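Local coordinates for protein unsaturated glucuronyl hydrolase (Streptococcus agalactiae, PDB 2ZZR) that hydrolyses unsaturated disaccharides of chondroitin, hyaluronan and heparin, releasing the unsaturated uronic acid from them, at residues 270-282 with 325-338. Residues are numbered along the deposited sequence; the frame is centred on the assembly and turned at random. Where two conformers were deposited one is given.
Sequences LFKGMTNYFLNRL and DPDKETYKYAMHTM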
ATOM      1  N   LEU A 270      16.692  -3.957  -5.824  1.00 12.90           N
ATOM      2  CA  LEU A 270      16.156  -2.817  -5.079  1.00 13.23           C
ATOM      3  C   LEU A 270      15.216  -3.287  -3.966  1.00 13.35           C
ATOM      4  O   LEU A 270      15.263  -2.771  -2.843  1.00 12.50           O
ATOM      5  CB  LEU A 270      15.453  -1.842  -6.020  1.00 13.90           C
ATOM      6  CG  LEU A 270      15.281  -0.417  -5.481  1.00 15.31           C
ATOM      7  CD1 LEU A 270      16.646   0.266  -5.273  1.00 16.14           C
ATOM      8  CD2 LEU A 270      14.417   0.388  -6.413  1.00 15.80           C
ATOM      9  N   PHE A 271      14.377  -4.277  -4.281  1.00 12.62           N
ATOM     10  CA  PHE A 271      13.536  -4.925  -3.271  1.00 12.80           C
ATOM     11  C   PHE A 271      14.350  -5.507  -2.129  1.00 13.01           C
ATOM     12  O   PHE A 271      14.007  -5.322  -0.963  1.00 13.04           O
ATOM     13  CB  PHE A 271      12.677  -6.041  -3.887  1.00 12.81           C
ATOM     14  CG  PHE A 271      12.019  -6.940  -2.858  1.00 12.10           C
ATOM     15  CD1 PHE A 271      10.745  -6.652  -2.376  1.00 13.40           C
ATOM     16  CD2 PHE A 271      12.678  -8.081  -2.377  1.00 12.45           C
ATOM     17  CE1 PHE A 271      10.126  -7.488  -1.426  1.00 12.70           C
ATOM     18  CE2 PHE A 271      12.076  -8.918  -1.425  1.00 11.82           C
ATOM     19  CZ  PHE A 271      10.796  -8.617  -0.950  1.00 12.63           C
ATOM     20  N   LYS A 272      15.414  -6.236  -2.461  1.00 13.00           N
ATOM     21  CA  LYS A 272      16.229  -6.881  -1.441  1.00 13.32           C
ATOM     22  C   LYS A 272      16.811  -5.818  -0.501  1.00 13.55           C
ATOM     23  O   LYS A 272      16.787  -5.980   0.718  1.00 13.42           O
ATOM     24  CB  LYS A 272      17.322  -7.741  -2.093  1.00 13.07           C
ATOM     25  CG  LYS A 272      16.786  -9.088  -2.645  1.00 13.24           C
ATOM     26  CD  LYS A 272      17.644  -9.667  -3.796  1.00 14.04           C
ATOM     27  CE  LYS A 272      19.054 -10.081  -3.365  1.00 15.83           C
ATOM     28  NZ  LYS A 272      19.114 -11.240  -2.434  1.00 14.53           N
ATOM     29  N   GLY A 273      17.284  -4.718  -1.074  1.00 13.75           N
ATOM     30  CA  GLY A 273      17.839  -3.615  -0.279  1.00 13.80           C
ATOM     31  C   GLY A 273      16.824  -3.037   0.693  1.00 14.02           C
ATOM     32  O   GLY A 273      17.076  -2.969   1.905  1.00 14.40           O
ATOM     33  N   MET A 274      15.667  -2.638   0.168  1.00 13.79           N
ATOM     34  CA  MET A 274      14.637  -1.988   0.990  1.00 13.90           C
ATOM     35  C   MET A 274      14.034  -2.926   2.027  1.00 13.74           C
ATOM     36  O   MET A 274      13.753  -2.518   3.156  1.00 13.92           O
ATOM     37  CB  MET A 274      13.529  -1.383   0.120  1.00 13.49           C
ATOM     38  CG  MET A 274      14.005  -0.303  -0.849  1.00 13.73           C
ATOM     39  SD  MET A 274      12.681   0.767  -1.429  1.00 14.86           S
ATOM     40  CE  MET A 274      12.344   1.754   0.037  1.00 14.73           C
ATOM     41  N   THR A 275      13.847  -4.191   1.653  1.00 13.46           N
ATOM     42  CA  THR A 275      13.232  -5.163   2.549  1.00 13.41           C
ATOM     43  C   THR A 275      14.185  -5.546   3.678  1.00 13.92           C
ATOM     44  O   THR A 275      13.768  -5.635   4.838  1.00 13.90           O
ATOM     45  CB  THR A 275      12.739  -6.400   1.765  1.00 13.16           C
ATOM     46  OG1 THR A 275      11.850  -5.956   0.732  1.00 12.41           O
ATOM     47  CG2 THR A 275      12.002  -7.370   2.671  1.00 13.18           C
ATOM     48  N   ASN A 276      15.460  -5.742   3.353  1.00 13.97           N
ATOM     49  CA  ASN A 276      16.435  -6.107   4.383  1.00 14.63           C
ATOM     50  C   ASN A 276      16.591  -4.969   5.381  1.00 14.84           C
ATOM     51  O   ASN A 276      16.707  -5.207   6.573  1.00 15.35           O
ATOM     52  CB  ASN A 276      17.782  -6.488   3.773  1.00 14.74           C
ATOM     53  CG  ASN A 276      17.707  -7.759   2.941  1.00 15.49           C
ATOM     54  OD1 ASN A 276      16.630  -8.340   2.781  1.00 14.87           O
ATOM     55  ND2 ASN A 276      18.848  -8.195   2.406  1.00 14.21           N
ATOM     56  N   TYR A 277      16.561  -3.741   4.877  1.00 15.11           N
ATOM     57  CA  TYR A 277      16.616  -2.545   5.718  1.00 15.72           C
ATOM     58  C   TYR A 277      15.462  -2.551   6.726  1.00 15.75           C
ATOM     59  O   TYR A 277      15.659  -2.319   7.923  1.00 15.80           O
ATOM     60  CB  TYR A 277      16.562  -1.307   4.832  1.00 16.08           C
ATOM     61  CG  TYR A 277      16.661   0.003   5.575  1.00 16.84           C
ATOM     62  CD1 TYR A 277      17.890   0.654   5.711  1.00 17.68           C
ATOM     63  CD2 TYR A 277      15.526   0.601   6.123  1.00 17.02           C
ATOM     64  CE1 TYR A 277      17.983   1.873   6.392  1.00 18.38           C
ATOM     65  CE2 TYR A 277      15.608   1.815   6.804  1.00 18.38           C
ATOM     66  CZ  TYR A 277      16.837   2.438   6.938  1.00 18.34           C
ATOM     67  OH  TYR A 277      16.918   3.640   7.610  1.00 18.76           O
ATOM     68  N   PHE A 278      14.262  -2.840   6.223  1.00 15.54           N
ATOM     69  CA  PHE A 278      13.047  -2.890   7.025  1.00 15.41           C
ATOM     70  C   PHE A 278      13.150  -4.013   8.052  1.00 15.43           C
ATOM     71  O   PHE A 278      12.971  -3.780   9.248  1.00 15.44           O
ATOM     72  CB  PHE A 278      11.841  -3.079   6.089  1.00 15.26           C
ATOM     73  CG  PHE A 278      10.493  -2.915   6.750  1.00 15.22           C
ATOM     74  CD1 PHE A 278       9.896  -1.658   6.850  1.00 14.97           C
ATOM     75  CD2 PHE A 278       9.791  -4.026   7.209  1.00 15.37           C
ATOM     76  CE1 PHE A 278       8.631  -1.505   7.438  1.00 15.41           C
ATOM     77  CE2 PHE A 278       8.523  -3.882   7.797  1.00 15.80           C
ATOM     78  CZ  PHE A 278       7.946  -2.619   7.907  1.00 15.09           C
ATOM     79  N   LEU A 279      13.484  -5.222   7.589  1.00 15.21           N
ATOM     80  CA  LEU A 279      13.564  -6.384   8.470  1.00 15.09           C
ATOM     81  C   LEU A 279      14.541  -6.153   9.619  1.00 15.69           C
ATOM     82  O   LEU A 279      14.247  -6.511  10.759  1.00 15.74           O
ATOM     83  CB  LEU A 279      13.960  -7.641   7.692  1.00 15.27           C
ATOM     84  CG  LEU A 279      12.950  -8.142   6.648  1.00 14.64           C
ATOM     85  CD1 LEU A 279      13.525  -9.356   5.917  1.00 15.27           C
ATOM     86  CD2 LEU A 279      11.587  -8.459   7.272  1.00 13.99           C
ATOM     87  N   ASN A 280      15.684  -5.540   9.307  1.00 16.13           N
ATOM     88  CA  ASN A 280      16.742  -5.301  10.296  1.00 16.62           C
ATOM     89  C   ASN A 280      16.350  -4.306  11.383  1.00 17.43           C
ATOM     90  O   ASN A 280      16.984  -4.251  12.446  1.00 17.71           O
ATOM     91  CB  ASN A 280      18.027  -4.849   9.603  1.00 16.55           C
ATOM     92  CG  ASN A 280      18.746  -5.992   8.914  1.00 15.84           C
ATOM     93  OD1 ASN A 280      18.480  -7.158   9.190  1.00 18.04           O
ATOM     94  ND2 ASN A 280      19.667  -5.661   8.022  1.00 16.11           N
ATOM     95  N   ARG A 281      15.303  -3.532  11.117  1.00 17.72           N
ATOM     96  CA  ARG A 281      14.852  -2.512  12.056  1.00 18.64           C
ATOM     97  C   ARG A 281      13.523  -2.840  12.737  1.00 19.10           C
ATOM     98  O   ARG A 281      12.948  -2.004  13.438  1.00 19.70           O
ATOM     99  CB  ARG A 281      14.843  -1.145  11.378  1.00 18.51           C
ATOM    100  CG  ARG A 281      16.252  -0.623  11.136  1.00 18.75           C
ATOM    101  CD  ARG A 281      16.326   0.411  10.032  1.00 19.43           C
ATOM    102  NE  ARG A 281      17.717   0.799   9.763  1.00 19.36           N
ATOM    103  CZ  ARG A 281      18.593   0.067   9.070  1.00 20.17           C
ATOM    104  NH1 ARG A 281      18.241  -1.107   8.552  1.00 18.79           N
ATOM    105  NH2 ARG A 281      19.830   0.519   8.883  1.00 19.77           N
ATOM    106  N   LEU A 282      13.057  -4.075  12.543  1.00 19.11           N
ATOM    107  CA  LEU A 282      11.887  -4.595  13.252  1.00 19.85           C
ATOM    108  C   LEU A 282      12.234  -4.950  14.697  1.00 20.37           C
ATOM    109  O   LEU A 282      13.329  -5.454  14.961  1.00 20.55           O
ATOM    110  CB  LEU A 282      11.325  -5.839  12.549  1.00 19.55           C
ATOM    111  CG  LEU A 282      10.686  -5.654  11.169  1.00 19.82           C
ATOM    112  CD1 LEU A 282      10.228  -6.999  10.638  1.00 20.38           C
ATOM    113  CD2 LEU A 282       9.521  -4.668  11.205  1.00 19.47           C
ATOM    114  N   ASP A 325      18.092 -17.801  -4.613  1.00 14.51           N
ATOM    115  CA  ASP A 325      18.379 -16.624  -3.786  1.00 14.82           C
ATOM    116  C   ASP A 325      18.519 -17.089  -2.335  1.00 14.79           C
ATOM    117  O   ASP A 325      17.589 -17.680  -1.786  1.00 14.80           O
ATOM    118  CB  ASP A 325      17.295 -15.550  -3.932  1.00 14.69           C
ATOM    119  CG  ASP A 325      17.661 -14.250  -3.214  1.00 14.90           C
ATOM    120  OD1 ASP A 325      17.767 -13.202  -3.878  1.00 16.10           O
ATOM    121  OD2 ASP A 325      17.844 -14.288  -1.986  1.00 14.78           O
ATOM    122  N   PRO A 326      19.694 -16.838  -1.708  1.00 15.20           N
ATOM    123  CA  PRO A 326      19.969 -17.414  -0.390  1.00 15.39           C
ATOM    124  C   PRO A 326      19.054 -16.878   0.713  1.00 15.23           C
ATOM    125  O   PRO A 326      18.989 -17.463   1.795  1.00 15.74           O
ATOM    126  CB  PRO A 326      21.431 -17.018  -0.127  1.00 15.47           C
ATOM    127  CG  PRO A 326      21.654 -15.809  -0.947  1.00 15.51           C
ATOM    128  CD  PRO A 326      20.810 -16.004  -2.189  1.00 15.54           C
ATOM    129  N   ASP A 327      18.343 -15.794   0.425  1.00 15.27           N
ATOM    130  CA  ASP A 327      17.439 -15.193   1.402  1.00 15.22           C
ATOM    131  C   ASP A 327      15.965 -15.478   1.150  1.00 14.95           C
ATOM    132  O   ASP A 327      15.116 -15.047   1.933  1.00 14.45           O
ATOM    133  CB  ASP A 327      17.671 -13.684   1.475  1.00 15.56           C
ATOM    134  CG  ASP A 327      18.972 -13.322   2.176  1.00 16.75           C
ATOM    135  OD1 ASP A 327      19.480 -14.129   2.983  1.00 19.84           O
ATOM    136  OD2 ASP A 327      19.484 -12.226   1.903  1.00 18.90           O
ATOM    137  N   LYS A 328      15.654 -16.210   0.076  1.00 14.75           N
ATOM    138  CA  LYS A 328      14.254 -16.486  -0.258  1.00 14.43           C
ATOM    139  C   LYS A 328      13.508 -17.154   0.888  1.00 14.74           C
ATOM    140  O   LYS A 328      12.414 -16.723   1.256  1.00 14.67           O
ATOM    141  CB  LYS A 328      14.119 -17.319  -1.537  1.00 14.05           C
ATOM    142  CG  LYS A 328      12.665 -17.466  -1.971  1.00 14.01           C
ATOM    143  CD  LYS A 328      12.510 -18.152  -3.316  1.00 13.08           C
ATOM    144  CE  LYS A 328      11.047 -18.108  -3.755  1.00 13.77           C
ATOM    145  NZ  LYS A 328      10.865 -18.647  -5.148  1.00 13.33           N
ATOM    146  N   GLU A 329      14.098 -18.202   1.459  1.00 15.04           N
ATOM    147  CA  GLU A 329      13.462 -18.883   2.572  1.00 15.64           C
ATOM    148  C   GLU A 329      13.317 -17.966   3.797  1.00 15.52           C
ATOM    149  O   GLU A 329      12.283 -17.987   4.478  1.00 15.47           O
ATOM    150  CB  GLU A 329      14.219 -20.158   2.936  1.00 16.22           C
ATOM    151  CG  GLU A 329      13.592 -20.861   4.112  1.00 18.18           C
ATOM    152  CD  GLU A 329      13.957 -22.313   4.186  1.00 22.06           C
ATOM    153  OE1 GLU A 329      15.097 -22.610   4.607  1.00 23.72           O
ATOM    154  OE2 GLU A 329      13.092 -23.150   3.843  1.00 22.04           O
ATOM    155  N   THR A 330      14.344 -17.162   4.063  1.00 15.15           N
ATOM    156  CA  THR A 330      14.262 -16.158   5.134  1.00 15.11           C
ATOM    157  C   THR A 330      13.069 -15.214   4.931  1.00 14.72           C
ATOM    158  O   THR A 330      12.315 -14.967   5.876  1.00 14.35           O
ATOM    159  CB  THR A 330      15.574 -15.371   5.279  1.00 15.37           C
ATOM    160  OG1 THR A 330      16.653 -16.289   5.470  1.00 16.31           O
ATOM    161  CG2 THR A 330      15.515 -14.427   6.488  1.00 15.55           C
ATOM    162  N   TYR A 331      12.889 -14.708   3.708  1.00 13.97           N
ATOM    163  CA  TYR A 331      11.745 -13.837   3.402  1.00 13.50           C
ATOM    164  C   TYR A 331      10.413 -14.533   3.649  1.00 13.44           C
ATOM    165  O   TYR A 331       9.495 -13.936   4.214  1.00 13.59           O
ATOM    166  CB  TYR A 331      11.790 -13.316   1.961  1.00 13.19           C
ATOM    167  CG  TYR A 331      12.889 -12.319   1.643  1.00 13.59           C
ATOM    168  CD1 TYR A 331      13.670 -12.474   0.499  1.00 13.71           C
ATOM    169  CD2 TYR A 331      13.133 -11.211   2.465  1.00 13.29           C
ATOM    170  CE1 TYR A 331      14.673 -11.558   0.171  1.00 13.17           C
ATOM    171  CE2 TYR A 331      14.145 -10.285   2.146  1.00 13.44           C
ATOM    172  CZ  TYR A 331      14.907 -10.471   1.002  1.00 13.57           C
ATOM    173  OH  TYR A 331      15.906  -9.583   0.672  1.00 13.61           O
ATOM    174  N   LYS A 332      10.303 -15.794   3.235  1.00 13.60           N
ATOM    175  CA  LYS A 332       9.075 -16.556   3.459  1.00 13.60           C
ATOM    176  C   LYS A 332       8.755 -16.636   4.951  1.00 13.72           C
ATOM    177  O   LYS A 332       7.626 -16.381   5.376  1.00 13.56           O
ATOM    178  CB  LYS A 332       9.178 -17.966   2.865  1.00 13.33           C
ATOM    179  CG  LYS A 332       7.934 -18.826   3.074  1.00 14.20           C
ATOM    180  CD  LYS A 332       8.297 -20.310   3.070  1.00 15.06           C
ATOM    181  CE  LYS A 332       7.100 -21.177   3.441  1.00 16.60           C
ATOM    182  NZ  LYS A 332       6.134 -21.292   2.320  1.00 16.20           N
ATOM    183  N   TYR A 333       9.759 -16.991   5.742  1.00 14.09           N
ATOM    184  CA  TYR A 333       9.563 -17.113   7.172  1.00 14.72           C
ATOM    185  C   TYR A 333       9.335 -15.754   7.819  1.00 14.58           C
ATOM    186  O   TYR A 333       8.529 -15.645   8.737  1.00 14.97           O
ATOM    187  CB  TYR A 333      10.709 -17.894   7.819  1.00 15.58           C
ATOM    188  CG  TYR A 333      10.478 -19.381   7.722  1.00 16.50           C
ATOM    189  CD1 TYR A 333      10.761 -20.079   6.541  1.00 16.56           C
ATOM    190  CD2 TYR A 333       9.930 -20.086   8.792  1.00 17.70           C
ATOM    191  CE1 TYR A 333      10.527 -21.448   6.441  1.00 18.59           C
ATOM    192  CE2 TYR A 333       9.690 -21.455   8.703  1.00 18.33           C
ATOM    193  CZ  TYR A 333       9.989 -22.128   7.525  1.00 18.28           C
ATOM    194  OH  TYR A 333       9.749 -23.478   7.439  1.00 19.29           O
ATOM    195  N   ALA A 334      10.006 -14.727   7.305  1.00 14.73           N
ATOM    196  CA  ALA A 334       9.811 -13.353   7.780  1.00 14.17           C
ATOM    197  C   ALA A 334       8.362 -12.898   7.626  1.00 14.40           C
ATOM    198  O   ALA A 334       7.773 -12.385   8.569  1.00 14.55           O
ATOM    199  CB  ALA A 334      10.760 -12.387   7.078  1.00 14.33           C
ATOM    200  N   MET A 335       7.772 -13.096   6.449  1.00 14.24           N
ATOM    201  CA  MET A 335       6.389 -12.650   6.248  1.00 14.43           C
ATOM    202  C   MET A 335       5.387 -13.431   7.108  1.00 14.56           C
ATOM    203  O   MET A 335       4.409 -12.863   7.584  1.00 14.47           O
ATOM    204  CB  MET A 335       5.997 -12.633   4.766  1.00 14.48           C
ATOM    205  CG  MET A 335       5.884 -13.986   4.110  1.00 14.69           C
ATOM    206  SD  MET A 335       5.206 -13.825   2.456  1.00 14.46           S
ATOM    207  CE  MET A 335       5.066 -15.578   2.056  1.00 14.25           C
ATOM    208  N   HIS A 336       5.645 -14.720   7.318  1.00 15.10           N
ATOM    209  CA  HIS A 336       4.836 -15.534   8.232  1.00 15.74           C
ATOM    210  C   HIS A 336       4.900 -15.029   9.678  1.00 16.19           C
ATOM    211  O   HIS A 336       3.859 -14.942  10.339  1.00 16.44           O
ATOM    212  CB  HIS A 336       5.255 -17.002   8.172  1.00 15.76           C
ATOM    213  CG  HIS A 336       4.561 -17.785   7.100  1.00 15.78           C
ATOM    214  ND1 HIS A 336       4.939 -17.738   5.776  1.00 17.30           N
ATOM    215  CD2 HIS A 336       3.516 -18.642   7.163  1.00 15.87           C
ATOM    216  CE1 HIS A 336       4.160 -18.539   5.069  1.00 14.78           C
ATOM    217  NE2 HIS A 336       3.291 -19.102   5.888  1.00 17.83           N
ATOM    218  N   THR A 337       6.108 -14.707  10.152  1.00 16.63           N
ATOM    219  CA  THR A 337       6.299 -14.213  11.517  0.50 17.07           C
ATOM    220  C   THR A 337       5.589 -12.874  11.720  1.00 17.28           C
ATOM    221  O   THR A 337       4.913 -12.668  12.734  1.00 17.24           O
ATOM    222  CB  THR A 337       7.795 -14.049  11.864  0.50 17.21           C
ATOM    223  OG1 THR A 337       8.522 -15.205  11.430  0.50 18.48           O
ATOM    224  CG2 THR A 337       7.982 -13.878  13.365  0.50 17.04           C
ATOM    225  N   MET A 338       5.749 -11.978  10.748  1.00 16.89           N
ATOM    226  CA  MET A 338       5.151 -10.647  10.786  1.00 17.08           C
ATOM    227  C   MET A 338       3.627 -10.737  10.773  1.00 16.88           C
ATOM    228  O   MET A 338       2.953 -10.106  11.591  1.00 16.77           O
ATOM    229  CB  MET A 338       5.664  -9.810   9.611  1.00 16.48           C
ATOM    230  CG  MET A 338       7.180  -9.548   9.655  1.00 17.11           C
ATOM    231  SD  MET A 338       7.868  -9.127   8.033  1.00 18.71           S
ATOM    232  CE  MET A 338       7.377  -7.413   7.938  1.00 17.18           C
TER
HETATM  233  O   HOH W   1      18.421 -10.467   0.206  1.00 20.02           O
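Y331 enters helix 270-280 as a knob, its ring lodged among F271, K272, T275 and N276. With CG anti to its carbonyl carbon (chi1 -69°), the ring is carried across to that helix, and its hydroxyl donates to N276 OD1 at 2.6 Å between OH and OD1, the donor tilted from the amide plane. F271 turns its edge to one face of the Y331 ring, a T-shaped stack with planes 69° apart and centroids 5.4 Å apart, while L279 CD1 meets the ring edge. Four hydrogen bonds grip a water that joins both segments: it donates to Y331 OH, 2.7 Å away, and to D327 OD2, and accepts from K272 NZ and N276 ND2. K272 brings NZ to the syn lone pair of D325 OD1, a salt bridge of 2.8 Å; D325 OD2 accepts from D327 N, capping the turn into helix 328-338. Further along, M338 lays SD 3.9 Å from L279 CD2, which also packs on A334 CB. Its chain bends at chi3, setting CE at the edge of the F278 ring, 3.7 Å from F278 CE2, and 3.9 Å from L282 CD1. These helices, crossing at 48°, are neighbours in the alpha barrel of family 88 hydrolases: helix 304-318 touches F271, F278 and Y331, helix 245-262 backs M274 and F278, and F17 of helix 15-18 covers L279 and A334.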